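Local structure of starch synthase I (Hordeum vulgare, 4HLN) at residues A[128-133]-A[240-245]; A[245-250]-A[274-279]. The protein is a plant starch synthase, a two-domain enzyme of the glycosyltransferase class with the GT-B fold, one Rossmann-like sheet in each domain. All blocks are in the same frame, centred on the assembly; numbering follows the deposited sequence.

Both contacts are buried in the same Rossmann-like domain, with their centres about 7 Å apart. They share Ala-245 and helix 235-252. Contact 1 sets the middle of that helix against the end of strand 126-130 and the turn after it, so it is helix-on-sheet packing. Contact 2 sets the later turns against helix 276-284, so it is helix-on-helix packing. In contact 1 a leucine meets a valine and a backbone carbonyl. In contact 2 a cysteine sulfur and an alanine meet a valine and a leucine. The two join directly: Val-130 CG2 lies 3.6 Å from Ala-246 CB, and Cys-243 packs on Leu-275 and Val-276.

Contact 1 of 2, residues A[128-133]-A[240-245]; sequences VFVTGE and TLLCYA
Within 240-245, Leu-242 makes the contact with Val-130 and with the peptide in the turn after it. Its CG stands anti to the backbone N (chi1 174°), which carries the branched end out from the helix toward the strand. Val-130 meets this end nearly head-on with one methyl. Its CG1 is 4.2 Å from Leu-242 CG and only slightly farther from the two leucine methyls, so it faces the fork rather than one branch. Ala-273 also packs on the valine.

The CD2 branch of Leu-242 goes on past the valine to the main chain. It lies 3.5 Å from Thr-131 O. The methyl rests against this carbonyl oxygen, with Gly-132 N a looser neighbour of Leu-242 CD2 at 4.4 Å. Thr-131 thus takes part through its carbonyl. Its CB points away from the helix, and its side chain packs on Val-163 and Met-165 of the neighbouring strand. Thr-131 OG1 accepts a hydrogen bond from Glu-133 N at 3.1 Å, with an N-H...O angle of 157°. This is an ST turn, close to where the chain leaves the strand. Gly-132 O is hydrogen-bonded to Tyr-168 OH, and Val-130 O to Asn-269 ND2, so polar partners hold the main chain beside the apolar contact.

The backbones stay well apart, with 7.8 Å between Val-130 CA and Cys-243 CA. The helix runs roughly back along the strand direction. Helix 235-252 connects the parallel strands 208-214 and 264-269, and strands 160-166 and 126-130 lie between them in the sheet. The contact is the packing of a beta-alpha-beta crossover helix on a central strand of a Rossmann-like sheet.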
# COMPACT_ATOMS: atom_id res chain seq x y z
N VAL A 128 -10.86 -14.31 -3.42
CA VAL A 128 -10.37 -14.83 -2.16
C VAL A 128 -9.08 -14.12 -1.77
O VAL A 128 -8.03 -14.35 -2.36
CB VAL A 128 -10.11 -16.36 -2.24
CG1 VAL A 128 -9.70 -16.89 -0.89
CG2 VAL A 128 -11.36 -17.11 -2.76
N PHE A 129 -9.18 -13.23 -0.79
CA PHE A 129 -7.98 -12.59 -0.23
C PHE A 129 -7.30 -13.53 0.74
O PHE A 129 -7.95 -14.12 1.59
CB PHE A 129 -8.34 -11.30 0.50
CG PHE A 129 -8.70 -10.18 -0.42
CD1 PHE A 129 -7.75 -9.24 -0.80
CD2 PHE A 129 -9.98 -10.09 -0.95
CE1 PHE A 129 -8.09 -8.22 -1.68
CE2 PHE A 129 -10.33 -9.08 -1.83
CZ PHE A 129 -9.38 -8.14 -2.19
N VAL A 130 -5.98 -13.67 0.60
CA VAL A 130 -5.20 -14.42 1.58
C VAL A 130 -4.15 -13.50 2.21
O VAL A 130 -3.42 -12.78 1.51
CB VAL A 130 -4.57 -15.68 0.97
CG1 VAL A 130 -3.95 -16.57 2.06
CG2 VAL A 130 -5.62 -16.46 0.17
N THR A 131 -4.08 -13.51 3.54
CA THR A 131 -3.26 -12.52 4.23
C THR A 131 -2.83 -12.98 5.61
O THR A 131 -3.50 -13.80 6.24
CB THR A 131 -4.01 -11.17 4.34
OG1 THR A 131 -3.17 -10.19 4.97
CG2 THR A 131 -5.29 -11.34 5.14
N GLY A 132 -1.71 -12.45 6.07
CA GLY A 132 -1.20 -12.76 7.39
C GLY A 132 -1.61 -11.71 8.40
O GLY A 132 -1.44 -11.89 9.59
N GLU A 133 -2.16 -10.60 7.89
CA GLU A 133 -2.68 -9.53 8.72
C GLU A 133 -3.92 -9.95 9.47
O GLU A 133 -4.66 -10.83 9.01
CB GLU A 133 -3.07 -8.34 7.86
CG GLU A 133 -1.94 -7.40 7.52
CD GLU A 133 -2.47 -6.15 6.85
OE1 GLU A 133 -1.65 -5.40 6.26
OE2 GLU A 133 -3.70 -5.91 6.92
N THR A 240 2.99 -21.57 5.95
CA THR A 240 2.74 -22.73 5.12
C THR A 240 1.33 -23.28 5.39
O THR A 240 0.59 -23.60 4.45
CB THR A 240 3.82 -23.82 5.37
OG1 THR A 240 5.08 -23.33 4.89
CG2 THR A 240 3.52 -25.12 4.65
N LEU A 241 0.95 -23.38 6.66
CA LEU A 241 -0.37 -23.87 7.02
C LEU A 241 -1.42 -22.95 6.43
O LEU A 241 -2.41 -23.41 5.84
CB LEU A 241 -0.55 -23.93 8.54
CG LEU A 241 0.32 -24.92 9.30
CD1 LEU A 241 -0.03 -24.94 10.78
CD2 LEU A 241 0.22 -26.31 8.69
N LEU A 242 -1.18 -21.65 6.59
CA LEU A 242 -2.08 -20.63 6.10
C LEU A 242 -2.38 -20.87 4.63
O LEU A 242 -3.52 -20.80 4.20
CB LEU A 242 -1.47 -19.24 6.26
CG LEU A 242 -2.35 -18.17 5.62
CD1 LEU A 242 -3.78 -18.24 6.20
CD2 LEU A 242 -1.77 -16.79 5.78
N CYS A 243 -1.33 -21.17 3.87
CA CYS A 243 -1.44 -21.25 2.43
C CYS A 243 -2.18 -22.50 1.97
O CYS A 243 -3.06 -22.41 1.12
CB CYS A 243 -0.05 -21.15 1.79
SG CYS A 243 0.62 -19.46 1.75
N TYR A 244 -1.86 -23.65 2.54
CA TYR A 244 -2.61 -24.87 2.26
C TYR A 244 -4.11 -24.69 2.58
O TYR A 244 -4.98 -25.08 1.80
CB TYR A 244 -2.05 -26.06 3.05
CG TYR A 244 -0.87 -26.73 2.38
CD1 TYR A 244 -1.08 -27.67 1.37
CD2 TYR A 244 0.44 -26.45 2.77
CE1 TYR A 244 -0.02 -28.30 0.75
CE2 TYR A 244 1.52 -27.07 2.16
CZ TYR A 244 1.28 -27.99 1.14
OH TYR A 244 2.32 -28.62 0.51
N ALA A 245 -4.38 -24.10 3.74
CA ALA A 245 -5.74 -23.89 4.20
C ALA A 245 -6.50 -23.03 3.20
O ALA A 245 -7.64 -23.31 2.87
CB ALA A 245 -5.72 -23.21 5.57

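Contact 2 of 2, residues A[245-250]-A[274-279]; sequences AACEAP and SLVPVL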
# COMPACT_ATOMS: atom_id res chain seq x y z
N ALA A 245 -4.38 -24.10 3.74
CA ALA A 245 -5.74 -23.89 4.20
C ALA A 245 -6.50 -23.03 3.20
O ALA A 245 -7.64 -23.31 2.87
CB ALA A 245 -5.72 -23.21 5.57
N ALA A 246 -5.85 -21.98 2.73
CA ALA A 246 -6.55 -21.04 1.87
C ALA A 246 -6.93 -21.68 0.53
O ALA A 246 -7.90 -21.27 -0.12
CB ALA A 246 -5.70 -19.78 1.67
N CYS A 247 -6.18 -22.70 0.12
CA CYS A 247 -6.49 -23.44 -1.10
C CYS A 247 -7.71 -24.35 -0.91
O CYS A 247 -8.47 -24.59 -1.84
CB CYS A 247 -5.28 -24.23 -1.57
SG CYS A 247 -3.98 -23.17 -2.24
N GLU A 248 -7.90 -24.83 0.30
CA GLU A 248 -9.05 -25.67 0.61
C GLU A 248 -10.36 -24.92 0.83
O GLU A 248 -11.44 -25.42 0.50
CB GLU A 248 -8.74 -26.55 1.81
CG GLU A 248 -7.79 -27.66 1.46
CD GLU A 248 -8.37 -28.57 0.38
OE1 GLU A 248 -9.46 -29.14 0.63
OE2 GLU A 248 -7.76 -28.71 -0.71
N ALA A 249 -10.28 -23.72 1.39
CA ALA A 249 -11.48 -23.03 1.83
C ALA A 249 -12.56 -22.92 0.73
O ALA A 249 -13.73 -23.23 0.97
CB ALA A 249 -11.14 -21.66 2.40
N PRO A 250 -12.16 -22.49 -0.47
CA PRO A 250 -13.12 -22.30 -1.57
C PRO A 250 -13.73 -23.61 -2.06
O PRO A 250 -14.77 -23.62 -2.72
CB PRO A 250 -12.27 -21.67 -2.69
CG PRO A 250 -11.08 -21.10 -1.99
CD PRO A 250 -10.81 -22.03 -0.84
N SER A 274 2.37 -16.34 0.03
CA SER A 274 3.02 -16.41 -1.28
C SER A 274 3.14 -17.81 -1.82
O SER A 274 3.50 -18.01 -2.97
CB SER A 274 4.41 -15.76 -1.24
OG SER A 274 4.32 -14.38 -1.50
N LEU A 275 2.84 -18.79 -0.98
CA LEU A 275 2.96 -20.17 -1.41
C LEU A 275 1.69 -20.59 -2.14
O LEU A 275 1.68 -21.60 -2.85
CB LEU A 275 3.23 -21.07 -0.21
CG LEU A 275 3.85 -22.42 -0.53
CD1 LEU A 275 5.32 -22.26 -0.88
CD2 LEU A 275 3.71 -23.35 0.65
N VAL A 276 0.62 -19.82 -1.98
CA VAL A 276 -0.67 -20.16 -2.55
C VAL A 276 -0.61 -20.40 -4.08
O VAL A 276 -1.05 -21.43 -4.56
CB VAL A 276 -1.72 -19.08 -2.20
CG1 VAL A 276 -2.92 -19.18 -3.12
CG2 VAL A 276 -2.11 -19.20 -0.74
N PRO A 277 -0.06 -19.43 -4.83
CA PRO A 277 0.04 -19.58 -6.28
C PRO A 277 0.93 -20.74 -6.67
O PRO A 277 0.78 -21.30 -7.77
CB PRO A 277 0.67 -18.27 -6.75
CG PRO A 277 1.19 -17.62 -5.53
CD PRO A 277 0.41 -18.11 -4.37
N VAL A 278 1.84 -21.12 -5.78
CA VAL A 278 2.68 -22.28 -6.07
C VAL A 278 1.84 -23.55 -5.91
O VAL A 278 1.86 -24.42 -6.75
CB VAL A 278 3.93 -22.34 -5.16
CG1 VAL A 278 4.88 -23.44 -5.62
CG2 VAL A 278 4.65 -21.00 -5.14
N LEU A 279 1.08 -23.62 -4.82
CA LEU A 279 0.18 -24.73 -4.58
C LEU A 279 -0.77 -24.93 -5.75
O LEU A 279 -0.91 -26.05 -6.27
CB LEU A 279 -0.60 -24.51 -3.28
CG LEU A 279 0.30 -24.63 -2.05
CD1 LEU A 279 -0.45 -24.38 -0.74
CD2 LEU A 279 1.02 -26.01 -2.05
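Two helical segments come closest at Cys-247 and Val-276, whose CA atoms are 6.8 Å apart. Residues 245-250 belong to the later part of helix 235-252. The helix kinks at Pro-250, whose ring nitrogen has no hydrogen to give to the turn before. Residues 274-279 lead into helix 276-284, and Leu-279 N hydrogen-bonds to Leu-275 O at 2.9 Å. The main chains do not bond to each other, so side chains fill the gap.

Cys-247 supplies the largest share. Its SG lies beside the backbone N (chi1 -72°) and points across the gap toward the other helix. It settles along the flank of Leu-279, 3.8 Å from Leu-279 CB and 4.0 Å from Leu-279 CD1. The sulfur therefore touches the root and one methyl of the leucine, not its outer end alone. Cys-247 SG also meets Val-276, 4.2 Å from Val-276 CG1.

This is the meeting of two neighbouring helices on one face of a Rossmann-like sheet. Helix 235-252 leads into strand 264-269, and helix 276-284 leads from that strand to its parallel neighbour 294-299, in a beta-alpha-beta unit. Val-276 sits where the three elements meet, for it also packs on Phe-266 and Val-268 of strand 264-269.

Against 245-250, Val-276 uses both methyls. CG1 takes the cysteine sulfur, and Val-276 CG2 lies 4.4 Å from Ala-246 CB. CG2 also packs on Cys-243, a turn earlier. Leu-279 reaches back along helix 235-252 to Cys-243 and Tyr-244, so its contact extends beyond the sulfur. Polar groups nearby find partners to the side: Cys-247 O is hydrogen-bonded to Tyr-290 OH, and Glu-248 OE2 to Tyr-284 OH at the end of the second helix.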